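Local coordinates for protein putative (Helicobacter pylori, PDB 4O8S) that probably acts as a nucleotidyltransferase, having the fold of that superfamily and belonging to the AbiEii toxin family of type IV toxin-antitoxin systems, at residues H9-M13 with F42-L46; A32-Y37 with I123-I129; Y37-R41 with F151-F155; D47-K53 with E103-A109; L172-S176 with L209-Q214. All blocks are in the same frame, centred on the assembly; numbering follows the deposited sequence.

Contact 1: residues H9-M13 with F42-L46; sequences HEKLM and FSEDL
Residues 9-13 form one helical turn inside helix 4-19 (Met-13 N to His-9 O 2.9 Å), while 42-46 runs past it as a largely extended link, kinked at Glu-44, that leads into strand 46-50. CA pairs set the spacing: His-9 to Glu-44 7.5 Å, Met-13 to Leu-46 7.4 Å. Phe-42 (phi/psi -74/159, chi1 t) swings its ring to the helix; CZ lies 4.1 Å from His-9 CD2 and 4.3 Å from Met-13 CE, and CE1 is 4.2 Å from Glu-10 CB, which meets the ring edge. The Glu-10 carboxylate turns to Tyr-34 and Arg-14. Ser-43 is extended (-144/139); its O is 3.3 Å from Met-13 CE, and its OG bonds to Thr-31. The run from Ser-43 into strand 46-50 is consistent with the DxD-type motif of nucleotidyltransferases, Asp-45 and Asp-47 being its likely acidic residues. Glu-44 bends the chain (-119/-16), and its O accepts a hydrogen bond from His-9 NE2 (2.8 Å, 166°). His-9, chi1 t and chi2 70°, has its ND1 bonded to Tyr-89. Asp-45 points its CB away from the helix. Leu-46 (mt) points toward it, CD2 4.1 Å from SE of Met-13, a selenomethionine in rotamer mtm whose SE is also 3.7 Å from Glu-44 O.

Contact 2: residues A32-Y37 with I123-I129; sequences ALYLGY and IAKIERI
Ala-32, Leu-33 and Tyr-37 of one segment close on Ile-123, Ile-126 and Ile-129 of the other, a buried apolar centre where the end of helix 29-36 packs on the junction of strand 121-124 with helix 126-139. The strand leads there through Lys-125, at the N-cap position, joining the helix that precedes the strand (46-50) with the likely acidic motif of the nucleotidyltransferase fold to the helical part of the chain. CA spacings are 6.1 Å for Ala-32 to Ile-123 and 8.1 Å for Leu-33 to Ile-129. Ala-32 CB touches Ile-123 CG2 (3.6 Å) and Ile-129 CD1 (4.1 Å). Leu-33 (mt) places CD1 3.9 Å from Ile-129 CG2 and CD2 4.1 Å from Ile-126 CD1. Gly-36 CA lies 3.6 Å from Ile-123 CD1, so close that a CB here would clash with that methyl. Tyr-37, out of helical phi/psi (-126/12), holds its ring at chi1 m. Ile-126 (mm) sets CD1 over one face, 3.5 Å from the Tyr-37 ring centroid and 10° off the normal, a CH-pi contact. Tyr-37 CE2 is 3.7 Å from both Ile-123 CG2 and Ile-129 CD1. At the polar edge Lys-125 turns its amine out to Ser-113. Tyr-37 OH, bonded also to Asn-116 ND2, donates to Ala-124 O at 2.7 Å.

Contact 3: residues Y37-R41 with F151-F155; sequences YGLNR and FDLHF
Arg-41 grips Asp-152 side-on: Arg-41 NE donates to Asp-152 OD1 (2.8 Å, 154°) and Arg-41 NH2 to Asp-152 OD2 (2.9 Å, 171°), a bidentate salt bridge. NH2 also pairs with Glu-30 and OD2 with Lys-133, so the buried pair belongs to a four-residue charge network. Arg-41 is extended (-141/158), its CB toward the helix; chi1 p carries CD over a face of Phe-151, 3.9 Å from the ring centroid (CH-pi). Tyr-37 O accepts from Tyr-160 OH; Gly-38 turns the chain at positive phi (81/22). Leu-39 N is hydrogen-bonded to Leu-33, its CA sits over the Phe-155 face (centroid 3.9 Å), and its CD1 meets Phe-151 CE1 and Phe-155 CG, both at 3.8 Å. Leu-39 CA is 7.1 Å from Phe-155 CA in the helical 151-155. The loop leading to the likely acidic motif of the nucleotidyltransferase fold is thus fastened to helix 147-159. Leu-33 of helix 29-36 lies against Asp-152, and helices 126-139 and 202-231 pack around Leu-153 and His-154.

Contact 4: residues D47-K53 with E103-A109; sequences DFDCHKK and EISYRDA
Strands 47-50 and 103-106 run parallel, axes 4.7 Å apart and crossing at -25°, in register Asp-47/Glu-103, Phe-48/Ile-104, Asp-49/Ser-105. Asp-47 (chi1 t) brings OD1 to 3.4 Å from Glu-103 CB on the same face of the sheet, with the Glu-103 carboxylate bound to Arg-84. Phe-48 N donates to Glu-103 O (2.8 Å) and Ser-105 N to Phe-48 O (3.0 Å); Phe-48 CB lies 4.2 Å from Ile-104 CG2 on the other face. Asp-49 (chi1 m), salt-bridged to Lys-28 and Arg-128, holds OD1 3.6 Å from OD2 of the poorly ordered Asp-108, to which Ser-105 OG donates (2.8 Å); a water donates to Asp-49 OD2 (2.5 Å) and weakly to Asp-108 OD1 (3.2 Å). Cys-50 N donates to Ser-105 O (3.1 Å), and Arg-107 N to Cys-50 O only weakly (3.4 Å). Further on, His-51 CB meets Ala-109 CB (3.6 Å), and Lys-53 CE sits over the Tyr-106 face, 3.9 Å from its centroid, with NZ held by Asp-78. Asp-47 and Glu-103 on one face of neighbouring parallel strands, with Asp-45 just before, are placed like the carboxylates of the nucleotidyltransferase fold, consistent with an acidic site there.

Contact 5: residues L172-S176 with L209-Q214; sequences LKDFS and LGVMAQ
This is close antiparallel helix packing in the C-terminal helical part of the chain, between helix 166-176 and the long helix 202-231. The axes come within 8.4 Å and cross at -152°, with CA of Ser-176 4.6 Å from CA of Gly-210 and CA of Lys-173 4.9 Å from CA of Ala-213. Small residues permit this: Gly-210 CA lies 3.4 Å from Ser-176 O, where a CB would clash, and Ala-213 CB reaches Lys-173 CA at 3.7 Å and Ser-176 OG at 3.5 Å. The glycine and alanine let these two helices of the C-terminal bundle approach closely, and helix 147-159 packs on Leu-209 and Met-212 as a third member. Leu-172 (tp) sets CD1 3.9 Å from Leu-209 CD1 and CD2 3.7 Å from Ala-213 CB; Phe-175 offers its ring edge, CE2 3.9 Å from Leu-209 CD2. Ser-176 (chi1 p) turns OG back to donate to Leu-172 O (2.8 Å), and a water joins the helices, donating to Ser-176 OG (3.1 Å) and Gly-210 O (2.7 Å).

How the contacts relate
The chain from 32 to 53 runs through contacts 2, 3, 1 and 4 in turn, so these four knit together, with Tyr-37 shared by contacts 2 and 3. Contact 1 hands its strand to contact 4 through Leu-46 O and Glu-103 N (2.8 Å), near Asp-45, Asp-47 and Glu-103, whose placement is consistent with the acidic site of the superfamily. Contact 1 also meets contact 2, Glu-10 OE1 lying 2.5 Å from Tyr-34 OH, and contact 2 reaches contact 4 by the salt bridge of Arg-128 NH2 with Asp-49 OD2 (3.1 Å). Contact 5 joins through contact 3, with His-154 CD2 3.4 Å from Met-212 CE; its nearest atoms stay about 18 Å from contact 4, across the chain's centre.

Contact 1: residues H9-M13 with F42-L46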
# COMPACT_ATOMS: atom_id res chain seq x y z
N HIS A 9 -3.65 4.66 -16.47
CA HIS A 9 -4.05 4.70 -15.06
C HIS A 9 -2.89 5.15 -14.17
O HIS A 9 -3.05 6.05 -13.33
CB HIS A 9 -4.55 3.32 -14.62
CG HIS A 9 -5.28 3.34 -13.32
ND1 HIS A 9 -6.54 3.90 -13.18
CD2 HIS A 9 -4.96 2.83 -12.10
CE1 HIS A 9 -6.94 3.75 -11.93
NE2 HIS A 9 -6.01 3.11 -11.25
N GLU A 10 -1.72 4.53 -14.34
CA GLU A 10 -0.54 4.93 -13.56
C GLU A 10 -0.19 6.39 -13.78
O GLU A 10 0.18 7.11 -12.85
CB GLU A 10 0.67 4.04 -13.89
CG GLU A 10 1.92 4.43 -13.08
CD GLU A 10 3.10 3.47 -13.22
OE1 GLU A 10 2.95 2.38 -13.82
OE2 GLU A 10 4.19 3.81 -12.69
N LYS A 11 -0.30 6.83 -15.03
CA LYS A 11 0.03 8.22 -15.37
C LYS A 11 -0.90 9.20 -14.65
O LYS A 11 -0.45 10.24 -14.15
CB LYS A 11 -0.07 8.40 -16.88
CG LYS A 11 0.12 9.83 -17.36
CD LYS A 11 -0.20 9.89 -18.86
CE LYS A 11 0.17 11.23 -19.49
NZ LYS A 11 -0.18 11.25 -20.95
N LEU A 12 -2.18 8.87 -14.58
CA LEU A 12 -3.12 9.73 -13.86
C LEU A 12 -2.83 9.70 -12.38
O LEU A 12 -2.81 10.74 -11.74
CB LEU A 12 -4.56 9.31 -14.12
CG LEU A 12 -5.65 9.96 -13.26
CD1 LEU A 12 -5.75 11.46 -13.47
CD2 LEU A 12 -6.99 9.28 -13.58
N MSE A 13 -2.58 8.51 -11.82
CA MSE A 13 -2.28 8.42 -10.40
C MSE A 13 -1.06 9.25 -10.01
O MSE A 13 -1.10 10.01 -9.04
CB MSE A 13 -2.08 6.96 -9.98
CG MSE A 13 -3.34 6.11 -10.07
SE MSE A 13 -3.02 4.41 -9.09
CE MSE A 13 -1.53 3.69 -10.13
N PHE A 42 0.89 -4.54 -9.87
CA PHE A 42 0.19 -3.29 -10.08
C PHE A 42 -0.73 -2.98 -8.90
O PHE A 42 -1.09 -3.88 -8.13
CB PHE A 42 -0.63 -3.36 -11.37
CG PHE A 42 -1.02 -2.02 -11.93
CD1 PHE A 42 -0.06 -1.03 -12.12
CD2 PHE A 42 -2.34 -1.76 -12.28
CE1 PHE A 42 -0.42 0.22 -12.65
CE2 PHE A 42 -2.70 -0.52 -12.81
CZ PHE A 42 -1.74 0.47 -12.99
N SER A 43 -1.09 -1.70 -8.76
CA SER A 43 -1.99 -1.22 -7.71
C SER A 43 -2.85 -0.11 -8.31
O SER A 43 -2.32 0.73 -9.03
CB SER A 43 -1.19 -0.66 -6.55
OG SER A 43 -1.97 -0.52 -5.36
N GLU A 44 -4.14 -0.07 -8.01
CA GLU A 44 -5.04 0.83 -8.74
C GLU A 44 -5.76 1.90 -7.92
O GLU A 44 -6.32 2.82 -8.50
CB GLU A 44 -6.11 0.03 -9.51
CG GLU A 44 -5.66 -1.31 -10.07
CD GLU A 44 -6.84 -2.20 -10.47
OE1 GLU A 44 -7.60 -2.65 -9.58
OE2 GLU A 44 -7.01 -2.45 -11.69
N ASP A 45 -5.79 1.77 -6.59
CA ASP A 45 -6.50 2.75 -5.76
C ASP A 45 -5.53 3.75 -5.11
O ASP A 45 -4.37 3.42 -4.88
CB ASP A 45 -7.29 2.03 -4.65
CG ASP A 45 -8.32 1.05 -5.21
OD1 ASP A 45 -8.82 1.29 -6.34
OD2 ASP A 45 -8.64 0.05 -4.52
N LEU A 46 -5.99 4.97 -4.81
CA LEU A 46 -5.15 5.91 -4.08
C LEU A 46 -5.71 6.09 -2.67
O LEU A 46 -6.92 6.36 -2.49
CB LEU A 46 -5.07 7.26 -4.80
CG LEU A 46 -4.31 7.37 -6.12
CD1 LEU A 46 -4.45 8.77 -6.66
CD2 LEU A 46 -2.83 7.04 -5.92

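Contact 2: residues A32-Y37 with I123-I129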
# COMPACT_ATOMS: atom_id res chain seq x y z
N ALA A 32 1.25 3.27 -2.34
CA ALA A 32 2.49 3.87 -1.84
C ALA A 32 3.65 2.91 -2.10
O ALA A 32 4.71 3.31 -2.60
CB ALA A 32 2.39 4.15 -0.35
N LEU A 33 3.42 1.64 -1.81
CA LEU A 33 4.42 0.62 -2.15
C LEU A 33 4.74 0.60 -3.65
O LEU A 33 5.92 0.50 -4.05
CB LEU A 33 3.96 -0.75 -1.68
CG LEU A 33 3.89 -0.93 -0.16
CD1 LEU A 33 3.31 -2.30 0.17
CD2 LEU A 33 5.28 -0.79 0.47
N TYR A 34 3.71 0.73 -4.49
CA TYR A 34 3.90 0.68 -5.93
C TYR A 34 4.63 1.89 -6.53
O TYR A 34 5.52 1.72 -7.36
CB TYR A 34 2.57 0.48 -6.65
CG TYR A 34 2.71 0.45 -8.16
CD1 TYR A 34 3.32 -0.63 -8.80
CD2 TYR A 34 2.25 1.50 -8.94
CE1 TYR A 34 3.46 -0.67 -10.19
CE2 TYR A 34 2.39 1.47 -10.34
CZ TYR A 34 2.99 0.38 -10.95
OH TYR A 34 3.14 0.33 -12.32
N LEU A 35 4.23 3.10 -6.13
CA LEU A 35 4.79 4.32 -6.71
C LEU A 35 6.10 4.71 -6.02
O LEU A 35 6.97 5.33 -6.61
CB LEU A 35 3.80 5.49 -6.57
CG LEU A 35 2.53 5.44 -7.42
CD1 LEU A 35 1.67 6.68 -7.20
CD2 LEU A 35 2.88 5.29 -8.89
N GLY A 36 6.21 4.35 -4.74
CA GLY A 36 7.35 4.78 -3.95
C GLY A 36 8.40 3.73 -3.66
O GLY A 36 9.58 4.07 -3.51
N TYR A 37 8.02 2.45 -3.58
CA TYR A 37 8.96 1.48 -3.05
C TYR A 37 9.25 0.26 -3.92
O TYR A 37 9.87 -0.70 -3.44
CB TYR A 37 8.53 1.05 -1.65
CG TYR A 37 8.45 2.21 -0.66
CD1 TYR A 37 9.61 2.84 -0.20
CD2 TYR A 37 7.22 2.66 -0.17
CE1 TYR A 37 9.54 3.89 0.71
CE2 TYR A 37 7.14 3.70 0.74
CZ TYR A 37 8.30 4.31 1.18
OH TYR A 37 8.25 5.34 2.10
N ILE A 123 4.85 10.31 0.93
CA ILE A 123 4.47 8.91 1.06
C ILE A 123 4.77 8.45 2.48
O ILE A 123 5.74 8.93 3.10
CB ILE A 123 5.25 8.04 0.03
CG1 ILE A 123 4.91 8.46 -1.40
CG2 ILE A 123 4.94 6.57 0.18
CD1 ILE A 123 5.39 7.44 -2.47
N ALA A 124 3.96 7.53 3.00
CA ALA A 124 4.15 7.01 4.36
C ALA A 124 5.45 6.22 4.44
O ALA A 124 5.88 5.61 3.44
CB ALA A 124 2.98 6.09 4.73
N LYS A 125 6.05 6.17 5.63
CA LYS A 125 7.25 5.35 5.82
C LYS A 125 6.91 3.86 5.80
O LYS A 125 5.78 3.46 6.13
CB LYS A 125 7.96 5.68 7.14
CG LYS A 125 8.49 7.11 7.21
CD LYS A 125 9.08 7.39 8.58
CE LYS A 125 9.86 8.71 8.59
NZ LYS A 125 10.47 8.99 9.93
N ILE A 126 7.90 3.06 5.43
CA ILE A 126 7.71 1.62 5.27
C ILE A 126 7.16 0.98 6.54
O ILE A 126 6.27 0.10 6.47
CB ILE A 126 9.05 0.92 4.91
CG1 ILE A 126 9.48 1.26 3.49
CG2 ILE A 126 8.91 -0.60 5.04
CD1 ILE A 126 8.64 0.56 2.46
N GLU A 127 7.67 1.39 7.69
CA GLU A 127 7.24 0.74 8.92
C GLU A 127 5.76 0.99 9.21
O GLU A 127 5.08 0.13 9.77
CB GLU A 127 8.14 1.09 10.13
CG GLU A 127 8.31 2.57 10.43
CD GLU A 127 8.79 2.83 11.87
OE1 GLU A 127 8.63 3.98 12.36
OE2 GLU A 127 9.32 1.88 12.51
N ARG A 128 5.24 2.13 8.79
CA ARG A 128 3.81 2.41 8.95
C ARG A 128 3.01 1.53 7.98
O ARG A 128 1.95 0.99 8.33
CB ARG A 128 3.54 3.90 8.69
CG ARG A 128 2.13 4.41 9.05
CD ARG A 128 2.09 5.93 8.86
NE ARG A 128 0.77 6.56 9.02
CZ ARG A 128 0.41 7.33 10.05
NH1 ARG A 128 1.26 7.55 11.05
NH2 ARG A 128 -0.80 7.87 10.09
N ILE A 129 3.51 1.37 6.76
CA ILE A 129 2.84 0.48 5.82
C ILE A 129 2.79 -0.96 6.34
O ILE A 129 1.75 -1.62 6.25
CB ILE A 129 3.48 0.56 4.43
CG1 ILE A 129 3.39 2.01 3.92
CG2 ILE A 129 2.76 -0.41 3.48
CD1 ILE A 129 4.30 2.33 2.73

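Contact 3: residues Y37-R41 with F151-F155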
# COMPACT_ATOMS: atom_id res chain seq x y z
N TYR A 37 8.02 2.45 -3.58
CA TYR A 37 8.96 1.48 -3.05
C TYR A 37 9.25 0.26 -3.92
O TYR A 37 9.87 -0.70 -3.44
CB TYR A 37 8.53 1.05 -1.65
CG TYR A 37 8.45 2.21 -0.66
CD1 TYR A 37 9.61 2.84 -0.20
CD2 TYR A 37 7.22 2.66 -0.17
CE1 TYR A 37 9.54 3.89 0.71
CE2 TYR A 37 7.14 3.70 0.74
CZ TYR A 37 8.30 4.31 1.18
OH TYR A 37 8.25 5.34 2.10
N GLY A 38 8.82 0.29 -5.17
CA GLY A 38 9.18 -0.76 -6.11
C GLY A 38 8.37 -2.04 -6.05
O GLY A 38 8.83 -3.11 -6.49
N LEU A 39 7.16 -1.97 -5.50
CA LEU A 39 6.31 -3.16 -5.45
C LEU A 39 6.17 -3.78 -6.85
O LEU A 39 5.93 -3.06 -7.82
CB LEU A 39 4.92 -2.79 -4.91
CG LEU A 39 3.89 -3.93 -4.77
CD1 LEU A 39 4.30 -4.91 -3.69
CD2 LEU A 39 2.50 -3.34 -4.44
N ASN A 40 6.30 -5.10 -6.96
CA ASN A 40 6.27 -5.74 -8.27
C ASN A 40 4.93 -6.37 -8.64
O ASN A 40 4.87 -7.46 -9.23
CB ASN A 40 7.42 -6.76 -8.41
CG ASN A 40 7.34 -7.86 -7.39
OD1 ASN A 40 6.81 -7.66 -6.28
ND2 ASN A 40 7.83 -9.04 -7.74
N ARG A 41 3.84 -5.70 -8.28
CA ARG A 41 2.52 -6.01 -8.82
C ARG A 41 1.89 -4.64 -9.00
O ARG A 41 2.33 -3.67 -8.38
CB ARG A 41 1.70 -6.86 -7.85
CG ARG A 41 1.31 -6.13 -6.55
CD ARG A 41 0.29 -6.94 -5.75
NE ARG A 41 -0.13 -6.27 -4.52
CZ ARG A 41 -1.07 -5.33 -4.48
NH1 ARG A 41 -1.67 -4.96 -5.61
NH2 ARG A 41 -1.41 -4.74 -3.33
N PHE A 151 1.02 -11.08 -0.48
CA PHE A 151 1.99 -10.69 -1.49
C PHE A 151 2.84 -9.52 -0.98
O PHE A 151 4.08 -9.53 -1.06
CB PHE A 151 1.26 -10.22 -2.75
CG PHE A 151 2.18 -9.90 -3.90
CD1 PHE A 151 2.82 -8.66 -3.98
CD2 PHE A 151 2.39 -10.83 -4.92
CE1 PHE A 151 3.68 -8.36 -5.05
CE2 PHE A 151 3.25 -10.55 -5.99
CZ PHE A 151 3.89 -9.31 -6.06
N ASP A 152 2.15 -8.50 -0.47
CA ASP A 152 2.83 -7.29 -0.05
C ASP A 152 3.72 -7.51 1.16
O ASP A 152 4.85 -6.99 1.19
CB ASP A 152 1.83 -6.17 0.21
CG ASP A 152 0.99 -5.85 -1.01
OD1 ASP A 152 1.41 -6.21 -2.13
OD2 ASP A 152 -0.09 -5.25 -0.85
N LEU A 153 3.22 -8.26 2.14
CA LEU A 153 4.02 -8.53 3.34
C LEU A 153 5.26 -9.36 3.01
O LEU A 153 6.33 -9.16 3.59
CB LEU A 153 3.19 -9.22 4.43
CG LEU A 153 2.32 -8.26 5.26
CD1 LEU A 153 1.48 -9.04 6.26
CD2 LEU A 153 3.20 -7.25 5.97
N HIS A 154 5.11 -10.29 2.06
CA HIS A 154 6.23 -11.08 1.57
C HIS A 154 7.24 -10.17 0.87
O HIS A 154 8.44 -10.26 1.12
CB HIS A 154 5.71 -12.16 0.62
CG HIS A 154 6.78 -12.90 -0.12
ND1 HIS A 154 7.31 -12.44 -1.31
CD2 HIS A 154 7.42 -14.06 0.16
CE1 HIS A 154 8.23 -13.29 -1.73
NE2 HIS A 154 8.31 -14.28 -0.85
N PHE A 155 6.75 -9.27 0.02
CA PHE A 155 7.59 -8.29 -0.66
C PHE A 155 8.36 -7.45 0.35
O PHE A 155 9.56 -7.16 0.17
CB PHE A 155 6.72 -7.36 -1.51
CG PHE A 155 7.44 -6.15 -2.03
CD1 PHE A 155 8.22 -6.23 -3.19
CD2 PHE A 155 7.37 -4.93 -1.36
CE1 PHE A 155 8.90 -5.13 -3.66
CE2 PHE A 155 8.07 -3.81 -1.83
CZ PHE A 155 8.83 -3.90 -2.99

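Contact 4: residues D47-K53 with E103-A109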
# COMPACT_ATOMS: atom_id res chain seq x y z
N ASP A 47 -4.84 5.93 -1.67
CA ASP A 47 -5.25 6.06 -0.28
C ASP A 47 -4.31 7.03 0.45
O ASP A 47 -3.07 6.87 0.39
CB ASP A 47 -5.24 4.68 0.40
CG ASP A 47 -6.19 4.59 1.59
OD1 ASP A 47 -7.03 5.51 1.79
OD2 ASP A 47 -6.12 3.58 2.32
N PHE A 48 -4.88 8.01 1.14
CA PHE A 48 -4.09 9.04 1.81
C PHE A 48 -4.46 9.19 3.27
O PHE A 48 -5.58 8.83 3.69
CB PHE A 48 -4.32 10.41 1.16
CG PHE A 48 -3.91 10.49 -0.27
CD1 PHE A 48 -4.82 10.17 -1.28
CD2 PHE A 48 -2.65 10.95 -0.63
CE1 PHE A 48 -4.45 10.29 -2.64
CE2 PHE A 48 -2.27 11.06 -1.97
CZ PHE A 48 -3.18 10.73 -2.98
N ASP A 49 -3.52 9.72 4.05
CA ASP A 49 -3.83 10.31 5.36
C ASP A 49 -3.63 11.80 5.19
O ASP A 49 -2.81 12.22 4.37
CB ASP A 49 -2.86 9.84 6.45
CG ASP A 49 -3.14 8.45 6.93
OD1 ASP A 49 -4.33 8.01 6.88
OD2 ASP A 49 -2.17 7.78 7.35
N CYS A 50 -4.38 12.60 5.94
CA CYS A 50 -4.21 14.04 5.94
C CYS A 50 -4.76 14.58 7.25
O CYS A 50 -5.80 14.12 7.72
CB CYS A 50 -4.97 14.66 4.78
SG CYS A 50 -4.37 16.30 4.30
N HIS A 51 -4.08 15.56 7.85
CA HIS A 51 -4.54 16.07 9.15
C HIS A 51 -5.62 17.16 9.02
O HIS A 51 -6.29 17.48 10.01
CB HIS A 51 -3.37 16.59 9.99
CG HIS A 51 -2.85 17.92 9.53
ND1 HIS A 51 -1.88 18.05 8.56
CD2 HIS A 51 -3.18 19.18 9.91
CE1 HIS A 51 -1.62 19.33 8.37
NE2 HIS A 51 -2.40 20.04 9.17
N LYS A 52 -5.79 17.73 7.83
CA LYS A 52 -6.87 18.69 7.61
C LYS A 52 -7.45 18.62 6.19
O LYS A 52 -6.86 18.00 5.29
CB LYS A 52 -6.41 20.11 7.90
CG LYS A 52 -5.52 20.70 6.80
CD LYS A 52 -4.84 21.98 7.26
CE LYS A 52 -3.78 22.44 6.25
NZ LYS A 52 -2.88 23.50 6.80
N LYS A 53 -8.59 19.27 6.01
CA LYS A 53 -9.25 19.35 4.70
C LYS A 53 -8.45 20.17 3.70
O LYS A 53 -7.75 21.11 4.07
CB LYS A 53 -10.65 19.95 4.86
CG LYS A 53 -11.78 18.96 4.67
CD LYS A 53 -11.82 17.94 5.80
CE LYS A 53 -12.90 16.88 5.55
NZ LYS A 53 -14.27 17.46 5.49
N GLU A 103 -9.29 7.67 -1.71
CA GLU A 103 -9.77 7.74 -0.34
C GLU A 103 -8.84 8.50 0.58
O GLU A 103 -7.60 8.42 0.45
CB GLU A 103 -9.98 6.34 0.22
CG GLU A 103 -11.15 5.59 -0.39
CD GLU A 103 -11.74 4.60 0.61
OE1 GLU A 103 -11.69 4.90 1.84
OE2 GLU A 103 -12.24 3.54 0.16
N ILE A 104 -9.42 9.23 1.52
CA ILE A 104 -8.64 9.96 2.50
C ILE A 104 -9.16 9.66 3.90
O ILE A 104 -10.39 9.62 4.12
CB ILE A 104 -8.72 11.48 2.27
CG1 ILE A 104 -8.66 11.80 0.77
CG2 ILE A 104 -7.63 12.22 3.05
CD1 ILE A 104 -8.84 13.28 0.46
N SER A 105 -8.24 9.46 4.84
CA SER A 105 -8.57 9.40 6.25
C SER A 105 -8.00 10.63 6.96
O SER A 105 -6.81 10.93 6.80
CB SER A 105 -8.03 8.11 6.88
OG SER A 105 -8.08 8.21 8.30
N TYR A 106 -8.83 11.35 7.73
CA TYR A 106 -8.39 12.54 8.48
C TYR A 106 -8.06 12.19 9.95
O TYR A 106 -8.58 11.20 10.47
CB TYR A 106 -9.45 13.66 8.37
CG TYR A 106 -9.75 14.04 6.93
CD1 TYR A 106 -8.88 14.87 6.22
CD2 TYR A 106 -10.86 13.54 6.27
CE1 TYR A 106 -9.11 15.19 4.90
CE2 TYR A 106 -11.11 13.87 4.93
CZ TYR A 106 -10.22 14.69 4.26
OH TYR A 106 -10.43 15.04 2.94
N ARG A 107 -7.17 12.95 10.59
CA ARG A 107 -6.66 12.64 11.96
C ARG A 107 -6.16 11.20 12.18
O ARG A 107 -6.09 10.70 13.31
CB ARG A 107 -7.66 13.04 13.05
CG ARG A 107 -7.03 13.37 14.42
CD ARG A 107 -6.34 14.72 14.43
NE ARG A 107 -4.88 14.63 14.34
CZ ARG A 107 -4.07 15.68 14.30
NH1 ARG A 107 -4.58 16.90 14.33
NH2 ARG A 107 -2.76 15.51 14.22
N ASP A 108 -5.83 10.53 11.08
CA ASP A 108 -5.07 9.29 11.11
C ASP A 108 -3.64 9.81 11.09
O ASP A 108 -2.70 9.15 11.55
CB ASP A 108 -5.34 8.54 9.81
CG ASP A 108 -5.33 7.03 9.98
OD1 ASP A 108 -4.43 6.50 10.66
OD2 ASP A 108 -6.24 6.37 9.41
N ALA A 109 -3.53 11.04 10.60
CA ALA A 109 -2.31 11.62 10.05
C ALA A 109 -1.00 11.37 10.78
O ALA A 109 -0.92 11.51 12.00
CB ALA A 109 -2.50 13.12 9.82
O HOH W 1 -2.32 5.56 8.46

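Contact 5: residues L172-S176 with L209-Q214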
# COMPACT_ATOMS: atom_id res chain seq x y z
N LEU A 172 4.58 -10.58 12.39
CA LEU A 172 4.70 -11.17 11.06
C LEU A 172 4.91 -12.67 11.19
O LEU A 172 4.30 -13.45 10.44
CB LEU A 172 5.87 -10.55 10.30
CG LEU A 172 6.09 -11.09 8.88
CD1 LEU A 172 5.01 -10.59 7.94
CD2 LEU A 172 7.48 -10.69 8.39
N LYS A 173 5.75 -13.06 12.15
CA LYS A 173 6.01 -14.46 12.48
C LYS A 173 4.72 -15.16 12.90
O LYS A 173 4.41 -16.25 12.43
CB LYS A 173 7.06 -14.56 13.60
CG LYS A 173 7.52 -15.97 13.93
CD LYS A 173 8.64 -15.95 14.98
CE LYS A 173 8.99 -17.36 15.45
NZ LYS A 173 10.14 -17.40 16.41
N ASP A 174 3.96 -14.51 13.79
CA ASP A 174 2.69 -15.03 14.26
C ASP A 174 1.73 -15.25 13.09
O ASP A 174 1.08 -16.29 12.98
CB ASP A 174 2.09 -14.05 15.26
CG ASP A 174 1.18 -14.72 16.29
OD1 ASP A 174 0.46 -15.69 15.95
OD2 ASP A 174 1.18 -14.25 17.45
N PHE A 175 1.67 -14.27 12.20
CA PHE A 175 0.79 -14.31 11.03
C PHE A 175 1.15 -15.44 10.07
O PHE A 175 0.28 -16.03 9.44
CB PHE A 175 0.85 -12.97 10.29
CG PHE A 175 0.29 -13.00 8.89
CD1 PHE A 175 -1.08 -13.14 8.67
CD2 PHE A 175 1.13 -12.84 7.78
CE1 PHE A 175 -1.61 -13.15 7.37
CE2 PHE A 175 0.61 -12.85 6.47
CZ PHE A 175 -0.77 -13.01 6.27
N SER A 176 2.45 -15.73 9.95
CA SER A 176 2.93 -16.61 8.88
C SER A 176 3.40 -17.99 9.36
O SER A 176 4.02 -18.74 8.60
CB SER A 176 4.05 -15.92 8.10
OG SER A 176 5.17 -15.68 8.94
N LEU A 209 7.63 -16.70 3.19
CA LEU A 209 7.35 -15.67 4.20
C LEU A 209 7.47 -16.20 5.62
O LEU A 209 8.06 -15.53 6.48
CB LEU A 209 5.96 -15.03 4.00
CG LEU A 209 5.61 -14.05 5.15
CD1 LEU A 209 6.63 -12.91 5.21
CD2 LEU A 209 4.17 -13.52 5.05
N GLY A 210 6.90 -17.37 5.89
CA GLY A 210 6.98 -17.96 7.22
C GLY A 210 8.42 -18.09 7.70
O GLY A 210 8.76 -17.75 8.85
N VAL A 211 9.28 -18.55 6.80
CA VAL A 211 10.69 -18.74 7.13
C VAL A 211 11.43 -17.41 7.29
O VAL A 211 12.20 -17.25 8.24
CB VAL A 211 11.39 -19.65 6.11
CG1 VAL A 211 12.88 -19.74 6.38
CG2 VAL A 211 10.76 -21.04 6.14
N MSE A 212 11.23 -16.47 6.37
CA MSE A 212 11.86 -15.15 6.48
C MSE A 212 11.48 -14.45 7.78
O MSE A 212 12.32 -13.79 8.40
CB MSE A 212 11.48 -14.23 5.31
CG MSE A 212 12.06 -14.67 3.97
SE MSE A 212 11.72 -13.34 2.53
CE MSE A 212 9.81 -13.52 2.49
N ALA A 213 10.22 -14.60 8.18
CA ALA A 213 9.75 -13.95 9.39
C ALA A 213 10.49 -14.52 10.60
O ALA A 213 10.78 -13.79 11.55
CB ALA A 213 8.27 -14.11 9.54
N GLN A 214 10.80 -15.81 10.55
CA GLN A 214 11.57 -16.45 11.61
C GLN A 214 12.95 -15.83 11.69
O GLN A 214 13.40 -15.44 12.77
CB GLN A 214 11.73 -17.95 11.34
CG GLN A 214 10.46 -18.75 11.48
CD GLN A 214 10.73 -20.23 11.66
OE1 GLN A 214 11.88 -20.69 11.54
NE2 GLN A 214 9.69 -21.00 11.97
O HOH W 2 6.70 -17.78 10.58